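Local atomic coordinates of enolase from the environmental genome shotgun sequencing of the Sargasso Sea (PDB entry 2QGY), a protein that binds magnesium and probably acts as an enolase-superfamily enzyme of the mandelate racemase and muconate lactonizing type, its substrate and reaction being unknown. Residues I264-S277 and E291-N305. Sequence-based numbering, arbitrary orientation. Where two conformers were deposited one is given.
Sequences ISRNAADIFNPDIS and EASNNGIFISPHCWN
Asp275 OD2 is gripped by two N-H groups, one from each segment. Asn305 ND2 reaches its syn lone pair at 2.8 Å in a nearly straight bond lying in the amide plane, and the backbone N of Ser277 also donates to it, closing an Asx turn. OD1 offers its anti lone pair to His302 ND1, 2.6 Å away, and Trp304 N adds a weak bond. With CG of Asp275 anti to the backbone N (chi1 -172°), OD1 meets the imidazole at its edge, while the carboxylate and ring planes stand 64° apart; the pairing limits the ring's rotation. This His-carboxylate hydrogen bond lies just past the C-terminal ends of two neighbouring strands of the TIM-type barrel, in a beta-alpha-beta unit: the parallel neighbours 271-272 and 298-299 are connected by helix 282-294 and joined by Phe272 N to Phe298 O (3.0 Å) and Ser300 N to Phe272 O (2.9 Å). Beyond strand 271-272, Asn273 lies near the bound magnesium ion, and its OD1 accepts a hydrogen bond from the backbone N of Glu252, a metal ligand. On the helix side of the sheet, Ile297 CG2 sits over the face of the Phe272 ring, 3.8 Å from its centroid, while Ile299 CD1 touches Phe272 CB and Ile264 CG2 presses on the Asn295 amide.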
ATOM      1  N   ILE A 264       8.031   8.936 -14.684  1.00 17.06           N
ATOM      2  CA  ILE A 264       9.036   9.743 -15.402  1.00 17.25           C
ATOM      3  C   ILE A 264       9.439   9.086 -16.733  1.00 18.72           C
ATOM      4  O   ILE A 264       9.515   9.771 -17.771  1.00 19.21           O
ATOM      5  CB  ILE A 264      10.284  10.014 -14.533  1.00 17.06           C
ATOM      6  CG1 ILE A 264       9.966  10.941 -13.365  1.00 16.04           C
ATOM      7  CG2 ILE A 264      11.406  10.718 -15.345  1.00 17.99           C
ATOM      8  CD1 ILE A 264      11.126  11.004 -12.311  1.00 15.82           C
ATOM      9  N   SER A 265       9.685   7.774 -16.676  1.00 19.89           N
ATOM     10  CA  SER A 265      10.141   6.955 -17.822  0.50 20.64           C
ATOM     11  C   SER A 265       9.164   7.023 -18.956  1.00 20.76           C
ATOM     12  O   SER A 265       9.542   7.019 -20.132  1.00 20.77           O
ATOM     13  CB  SER A 265      10.230   5.474 -17.426  0.50 20.42           C
ATOM     14  OG  SER A 265      11.342   5.228 -16.602  0.50 22.99           O
ATOM     15  N   ARG A 266       7.889   7.046 -18.582  1.00 19.75           N
ATOM     16  CA  ARG A 266       6.797   6.964 -19.523  1.00 19.63           C
ATOM     17  C   ARG A 266       6.253   8.329 -19.975  1.00 19.02           C
ATOM     18  O   ARG A 266       5.262   8.378 -20.707  1.00 19.10           O
ATOM     19  CB  ARG A 266       5.660   6.146 -18.894  1.00 18.96           C
ATOM     20  CG  ARG A 266       6.009   4.654 -18.598  1.00 19.87           C
ATOM     21  CD  ARG A 266       5.751   3.735 -19.797  1.00 19.93           C
ATOM     22  NE  ARG A 266       4.325   3.604 -20.052  1.00 21.43           N
ATOM     23  CZ  ARG A 266       3.492   2.812 -19.352  1.00 22.61           C
ATOM     24  NH1 ARG A 266       2.209   2.779 -19.669  1.00 20.49           N
ATOM     25  NH2 ARG A 266       3.929   2.037 -18.353  1.00 21.76           N
ATOM     26  N   ASN A 267       6.871   9.407 -19.522  1.00 20.30           N
ATOM     27  CA  ASN A 267       6.373  10.774 -19.759  1.00 22.04           C
ATOM     28  C   ASN A 267       4.881  10.854 -19.466  1.00 21.44           C
ATOM     29  O   ASN A 267       4.090  11.330 -20.291  1.00 21.05           O
ATOM     30  CB  ASN A 267       6.669  11.239 -21.213  1.00 23.38           C
ATOM     31  CG  ASN A 267       8.161  11.289 -21.513  1.00 27.84           C
ATOM     32  OD1 ASN A 267       8.621  10.829 -22.570  1.00 35.44           O
ATOM     33  ND2 ASN A 267       8.931  11.802 -20.558  1.00 30.40           N
ATOM     34  N   ALA A 268       4.486  10.385 -18.277  1.00 18.97           N
ATOM     35  CA  ALA A 268       3.072  10.179 -18.021  1.00 18.48           C
ATOM     36  C   ALA A 268       2.363  11.355 -17.338  1.00 17.93           C
ATOM     37  O   ALA A 268       1.134  11.355 -17.204  1.00 19.35           O
ATOM     38  CB  ALA A 268       2.855   8.871 -17.224  1.00 18.04           C
ATOM     39  N   ALA A 269       3.114  12.364 -16.947  1.00 16.78           N
ATOM     40  CA  ALA A 269       2.551  13.494 -16.219  1.00 16.45           C
ATOM     41  C   ALA A 269       3.451  14.703 -16.286  1.00 16.36           C
ATOM     42  O   ALA A 269       4.633  14.604 -16.585  1.00 16.90           O
ATOM     43  CB  ALA A 269       2.265  13.118 -14.753  1.00 16.55           C
ATOM     44  N   ASP A 270       2.866  15.854 -15.991  1.00 15.13           N
ATOM     45  CA  ASP A 270       3.579  17.125 -16.012  1.00 16.04           C
ATOM     46  C   ASP A 270       3.992  17.552 -14.595  1.00 15.88           C
ATOM     47  O   ASP A 270       4.984  18.273 -14.411  1.00 16.05           O
ATOM     48  CB  ASP A 270       2.644  18.171 -16.630  1.00 16.62           C
ATOM     49  CG  ASP A 270       2.264  17.810 -18.071  1.00 19.45           C
ATOM     50  OD1 ASP A 270       3.189  17.853 -18.891  1.00 24.79           O
ATOM     51  OD2 ASP A 270       1.103  17.445 -18.391  1.00 19.70           O
ATOM     52  N   ILE A 271       3.211  17.112 -13.607  1.00 14.65           N
ATOM     53  CA  ILE A 271       3.412  17.507 -12.200  1.00 15.18           C
ATOM     54  C   ILE A 271       3.090  16.286 -11.347  1.00 14.68           C
ATOM     55  O   ILE A 271       2.133  15.585 -11.612  1.00 13.77           O
ATOM     56  CB  ILE A 271       2.425  18.659 -11.800  1.00 16.01           C
ATOM     57  CG1 ILE A 271       2.634  19.914 -12.675  1.00 15.69           C
ATOM     58  CG2 ILE A 271       2.543  19.006 -10.275  1.00 14.66           C
ATOM     59  CD1 ILE A 271       1.471  20.943 -12.600  1.00 17.13           C
ATOM     60  N   PHE A 272       3.875  16.027 -10.310  1.00 14.75           N
ATOM     61  CA  PHE A 272       3.522  14.966  -9.379  1.00 14.38           C
ATOM     62  C   PHE A 272       3.012  15.592  -8.073  1.00 15.17           C
ATOM     63  O   PHE A 272       3.551  16.600  -7.637  1.00 14.43           O
ATOM     64  CB  PHE A 272       4.759  14.141  -9.011  1.00 15.42           C
ATOM     65  CG  PHE A 272       5.400  13.406 -10.168  1.00 16.43           C
ATOM     66  CD1 PHE A 272       4.654  13.000 -11.284  1.00 15.99           C
ATOM     67  CD2 PHE A 272       6.758  13.112 -10.127  1.00 16.90           C
ATOM     68  CE1 PHE A 272       5.286  12.282 -12.337  1.00 17.44           C
ATOM     69  CE2 PHE A 272       7.380  12.386 -11.180  1.00 15.92           C
ATOM     70  CZ  PHE A 272       6.634  11.981 -12.256  1.00 15.77           C
ATOM     71  N   ASN A 273       2.002  14.992  -7.441  1.00 14.38           N
ATOM     72  CA  ASN A 273       1.496  15.517  -6.179  1.00 14.59           C
ATOM     73  C   ASN A 273       1.434  14.415  -5.088  1.00 15.09           C
ATOM     74  O   ASN A 273       0.406  14.221  -4.481  1.00 14.55           O
ATOM     75  CB  ASN A 273       0.140  16.233  -6.377  1.00 14.18           C
ATOM     76  CG  ASN A 273      -1.002  15.261  -6.704  1.00 16.42           C
ATOM     77  OD1 ASN A 273      -0.780  14.190  -7.270  1.00 17.69           O
ATOM     78  ND2 ASN A 273      -2.227  15.611  -6.292  1.00 14.75           N
ATOM     79  N   PRO A 274       2.563  13.745  -4.804  1.00 16.03           N
ATOM     80  CA  PRO A 274       2.543  12.795  -3.679  1.00 16.04           C
ATOM     81  C   PRO A 274       2.181  13.608  -2.413  1.00 15.73           C
ATOM     82  O   PRO A 274       2.495  14.821  -2.326  1.00 15.57           O
ATOM     83  CB  PRO A 274       3.996  12.310  -3.583  1.00 16.54           C
ATOM     84  CG  PRO A 274       4.822  13.427  -4.165  1.00 17.75           C
ATOM     85  CD  PRO A 274       3.925  13.939  -5.337  1.00 16.73           C
ATOM     86  N   ASP A 275       1.584  12.955  -1.422  1.00 13.72           N
ATOM     87  CA  ASP A 275       1.249  13.695  -0.190  1.00 13.71           C
ATOM     88  C   ASP A 275       2.521  13.815   0.651  1.00 13.38           C
ATOM     89  O   ASP A 275       3.347  12.900   0.718  1.00 13.37           O
ATOM     90  CB  ASP A 275       0.150  12.984   0.603  1.00 13.46           C
ATOM     91  CG  ASP A 275      -0.366  13.823   1.783  1.00 14.96           C
ATOM     92  OD1 ASP A 275      -1.384  14.533   1.625  1.00 18.30           O
ATOM     93  OD2 ASP A 275       0.267  13.794   2.858  1.00 18.35           O
ATOM     94  N   ILE A 276       2.705  14.995   1.223  1.00 13.08           N
ATOM     95  CA  ILE A 276       3.883  15.272   2.040  1.00 12.42           C
ATOM     96  C   ILE A 276       4.088  14.255   3.181  1.00 12.99           C
ATOM     97  O   ILE A 276       5.243  13.966   3.616  1.00 14.42           O
ATOM     98  CB  ILE A 276       3.799  16.732   2.596  1.00 12.51           C
ATOM     99  CG1 ILE A 276       5.103  17.122   3.321  1.00 15.47           C
ATOM    100  CG2 ILE A 276       2.534  16.906   3.529  1.00 12.57           C
ATOM    101  CD1 ILE A 276       6.376  17.212   2.424  1.00 13.58           C
ATOM    102  N   SER A 277       2.979  13.736   3.685  1.00 12.55           N
ATOM    103  CA  SER A 277       2.970  12.851   4.835  1.00 14.36           C
ATOM    104  C   SER A 277       2.572  11.435   4.408  1.00 14.93           C
ATOM    105  O   SER A 277       2.256  10.581   5.237  1.00 15.55           O
ATOM    106  CB  SER A 277       1.990  13.375   5.860  1.00 14.31           C
ATOM    107  OG  SER A 277       2.598  14.437   6.589  1.00 14.89           O
ATOM    108  N   GLU A 291      14.934  14.039  -9.517  1.00 22.42           N
ATOM    109  CA  GLU A 291      14.770  13.304 -10.772  1.00 22.55           C
ATOM    110  C   GLU A 291      13.725  13.951 -11.673  1.00 22.03           C
ATOM    111  O   GLU A 291      13.933  14.052 -12.888  1.00 22.13           O
ATOM    112  CB  GLU A 291      14.442  11.826 -10.505  1.00 22.90           C
ATOM    113  CG  GLU A 291      15.545  11.134  -9.706  1.00 24.28           C
ATOM    114  CD  GLU A 291      15.231   9.700  -9.355  1.00 25.45           C
ATOM    115  OE1 GLU A 291      14.404   9.067 -10.044  1.00 29.43           O
ATOM    116  OE2 GLU A 291      15.835   9.189  -8.374  1.00 32.08           O
ATOM    117  N   ALA A 292      12.585  14.355 -11.100  1.00 20.96           N
ATOM    118  CA  ALA A 292      11.526  15.010 -11.870  1.00 21.15           C
ATOM    119  C   ALA A 292      12.083  16.277 -12.544  1.00 21.42           C
ATOM    120  O   ALA A 292      11.858  16.535 -13.741  1.00 20.17           O
ATOM    121  CB  ALA A 292      10.359  15.370 -10.948  1.00 20.66           C
ATOM    122  N   SER A 293      12.823  17.048 -11.766  1.00 20.68           N
ATOM    123  CA  SER A 293      13.405  18.302 -12.241  1.00 23.16           C
ATOM    124  C   SER A 293      14.234  18.091 -13.519  1.00 23.25           C
ATOM    125  O   SER A 293      14.094  18.851 -14.493  1.00 24.03           O
ATOM    126  CB  SER A 293      14.241  18.964 -11.146  1.00 22.35           C
ATOM    127  OG  SER A 293      14.748  20.231 -11.572  1.00 26.34           O
ATOM    128  N   ASN A 294      15.065  17.051 -13.507  1.00 24.28           N
ATOM    129  CA  ASN A 294      15.938  16.701 -14.636  1.00 25.14           C
ATOM    130  C   ASN A 294      15.149  16.302 -15.864  1.00 25.77           C
ATOM    131  O   ASN A 294      15.665  16.302 -16.991  1.00 26.62           O
ATOM    132  CB  ASN A 294      16.881  15.576 -14.227  1.00 25.52           C
ATOM    133  CG  ASN A 294      17.845  16.014 -13.155  1.00 27.05           C
ATOM    134  OD1 ASN A 294      18.096  17.207 -13.023  1.00 29.42           O
ATOM    135  ND2 ASN A 294      18.371  15.062 -12.362  1.00 27.98           N
ATOM    136  N   ASN A 295      13.877  15.999 -15.637  1.00 24.79           N
ATOM    137  CA  ASN A 295      12.976  15.588 -16.690  1.00 23.85           C
ATOM    138  C   ASN A 295      11.855  16.565 -16.988  1.00 23.60           C
ATOM    139  O   ASN A 295      10.879  16.202 -17.647  1.00 24.09           O
ATOM    140  CB  ASN A 295      12.463  14.182 -16.368  1.00 24.35           C
ATOM    141  CG  ASN A 295      13.542  13.145 -16.526  1.00 25.80           C
ATOM    142  OD1 ASN A 295      13.783  12.678 -17.625  1.00 26.19           O
ATOM    143  ND2 ASN A 295      14.233  12.804 -15.430  1.00 21.33           N
ATOM    144  N   GLY A 296      11.999  17.806 -16.518  1.00 21.53           N
ATOM    145  CA  GLY A 296      11.038  18.858 -16.807  1.00 21.18           C
ATOM    146  C   GLY A 296       9.698  18.753 -16.098  1.00 20.29           C
ATOM    147  O   GLY A 296       8.730  19.380 -16.519  1.00 19.23           O
ATOM    148  N   ILE A 297       9.666  17.987 -15.004  1.00 19.82           N
ATOM    149  CA  ILE A 297       8.430  17.730 -14.246  1.00 18.88           C
ATOM    150  C   ILE A 297       8.506  18.491 -12.914  1.00 19.83           C
ATOM    151  O   ILE A 297       9.567  18.556 -12.290  1.00 19.01           O
ATOM    152  CB  ILE A 297       8.277  16.201 -14.017  1.00 19.11           C
ATOM    153  CG1 ILE A 297       8.006  15.516 -15.373  1.00 17.14           C
ATOM    154  CG2 ILE A 297       7.186  15.901 -12.934  1.00 17.24           C
ATOM    155  CD1 ILE A 297       8.055  14.002 -15.367  1.00 20.61           C
ATOM    156  N   PHE A 298       7.401  19.107 -12.511  1.00 19.35           N
ATOM    157  CA  PHE A 298       7.348  19.856 -11.258  1.00 20.17           C
ATOM    158  C   PHE A 298       6.687  19.027 -10.166  1.00 19.02           C
ATOM    159  O   PHE A 298       6.027  18.046 -10.449  1.00 17.55           O
ATOM    160  CB  PHE A 298       6.578  21.148 -11.463  1.00 21.00           C
ATOM    161  CG  PHE A 298       7.314  22.136 -12.331  1.00 24.22           C
ATOM    162  CD1 PHE A 298       8.001  23.195 -11.761  1.00 24.81           C
ATOM    163  CD2 PHE A 298       7.347  21.968 -13.720  1.00 27.79           C
ATOM    164  CE1 PHE A 298       8.705  24.093 -12.560  1.00 26.75           C
ATOM    165  CE2 PHE A 298       8.048  22.863 -14.536  1.00 28.60           C
ATOM    166  CZ  PHE A 298       8.732  23.923 -13.946  1.00 28.37           C
ATOM    167  N   ILE A 299       6.883  19.456  -8.929  1.00 18.09           N
ATOM    168  CA  ILE A 299       6.321  18.789  -7.754  1.00 17.65           C
ATOM    169  C   ILE A 299       5.401  19.745  -6.995  1.00 17.81           C
ATOM    170  O   ILE A 299       5.794  20.841  -6.625  1.00 18.53           O
ATOM    171  CB  ILE A 299       7.440  18.335  -6.788  1.00 17.94           C
ATOM    172  CG1 ILE A 299       8.446  17.400  -7.495  1.00 17.65           C
ATOM    173  CG2 ILE A 299       6.838  17.627  -5.554  1.00 17.38           C
ATOM    174  CD1 ILE A 299       7.843  16.053  -8.017  1.00 19.76           C
ATOM    175  N   SER A 300       4.173  19.318  -6.759  1.00 17.78           N
ATOM    176  CA  SER A 300       3.237  20.112  -5.979  1.00 16.16           C
ATOM    177  C   SER A 300       2.763  19.169  -4.901  1.00 16.57           C
ATOM    178  O   SER A 300       1.868  18.398  -5.124  1.00 15.81           O
ATOM    179  CB  SER A 300       2.034  20.491  -6.846  1.00 16.43           C
ATOM    180  OG  SER A 300       1.049  21.178  -6.071  1.00 18.47           O
ATOM    181  N   PRO A 301       3.391  19.187  -3.722  1.00 16.15           N
ATOM    182  CA  PRO A 301       2.932  18.210  -2.737  1.00 15.88           C
ATOM    183  C   PRO A 301       1.449  18.323  -2.378  1.00 16.23           C
ATOM    184  O   PRO A 301       0.887  19.440  -2.270  1.00 16.89           O
ATOM    185  CB  PRO A 301       3.813  18.505  -1.513  1.00 16.61           C
ATOM    186  CG  PRO A 301       5.050  19.159  -2.106  1.00 16.63           C
ATOM    187  CD  PRO A 301       4.468  20.049  -3.203  1.00 17.94           C
ATOM    188  N   HIS A 302       0.818  17.167  -2.197  1.00 15.42           N
ATOM    189  CA  HIS A 302      -0.566  17.107  -1.819  1.00 14.84           C
ATOM    190  C   HIS A 302      -0.505  17.263  -0.299  1.00 14.50           C
ATOM    191  O   HIS A 302       0.469  16.866   0.321  1.00 15.01           O
ATOM    192  CB  HIS A 302      -1.095  15.728  -2.244  1.00 15.28           C
ATOM    193  CG  HIS A 302      -2.484  15.384  -1.771  1.00 17.10           C
ATOM    194  ND1 HIS A 302      -2.708  14.663  -0.619  1.00 20.06           N
ATOM    195  CD2 HIS A 302      -3.695  15.517  -2.366  1.00 18.66           C
ATOM    196  CE1 HIS A 302      -4.001  14.414  -0.491  1.00 20.19           C
ATOM    197  NE2 HIS A 302      -4.629  14.934  -1.532  1.00 20.18           N
ATOM    198  N   CYS A 303      -1.505  17.893   0.289  1.00 14.48           N
ATOM    199  CA  CYS A 303      -1.477  18.099   1.742  1.00 14.91           C
ATOM    200  C   CYS A 303      -2.884  18.085   2.330  1.00 15.23           C
ATOM    201  O   CYS A 303      -3.379  19.090   2.860  1.00 16.77           O
ATOM    202  CB  CYS A 303      -0.717  19.393   2.120  1.00 14.85           C
ATOM    203  SG  CYS A 303      -0.360  19.427   3.941  1.00 17.71           S
ATOM    204  N   TRP A 304      -3.560  16.947   2.217  1.00 15.40           N
ATOM    205  CA  TRP A 304      -4.842  16.803   2.874  1.00 14.69           C
ATOM    206  C   TRP A 304      -4.544  16.225   4.264  1.00 15.58           C
ATOM    207  O   TRP A 304      -4.670  15.024   4.530  1.00 15.05           O
ATOM    208  CB  TRP A 304      -5.823  15.962   2.045  1.00 16.72           C
ATOM    209  CG  TRP A 304      -7.212  15.933   2.624  1.00 15.46           C
ATOM    210  CD1 TRP A 304      -7.888  16.960   3.206  1.00 15.79           C
ATOM    211  CD2 TRP A 304      -8.058  14.788   2.727  1.00 15.82           C
ATOM    212  NE1 TRP A 304      -9.124  16.536   3.651  1.00 18.42           N
ATOM    213  CE2 TRP A 304      -9.261  15.211   3.348  1.00 16.18           C
ATOM    214  CE3 TRP A 304      -7.925  13.452   2.335  1.00 18.75           C
ATOM    215  CZ2 TRP A 304     -10.330  14.335   3.591  1.00 20.20           C
ATOM    216  CZ3 TRP A 304      -9.000  12.574   2.568  1.00 19.84           C
ATOM    217  CH2 TRP A 304     -10.174  13.026   3.205  1.00 19.83           C
ATOM    218  N   ASN A 305      -4.125  17.124   5.142  1.00 14.39           N
ATOM    219  CA  ASN A 305      -3.557  16.794   6.467  1.00 15.31           C
ATOM    220  C   ASN A 305      -3.867  18.011   7.329  1.00 15.64           C
ATOM    221  O   ASN A 305      -4.532  18.967   6.870  1.00 16.07           O
ATOM    222  CB  ASN A 305      -2.033  16.683   6.379  1.00 14.79           C
ATOM    223  CG  ASN A 305      -1.556  15.502   5.527  1.00 15.47           C
ATOM    224  OD1 ASN A 305      -1.860  14.345   5.818  1.00 16.87           O
ATOM    225  ND2 ASN A 305      -0.764  15.789   4.526  1.00 14.91           N
TER
HETATM  226  O   HOH W   1       6.025  20.029 -16.182  1.00 27.04           O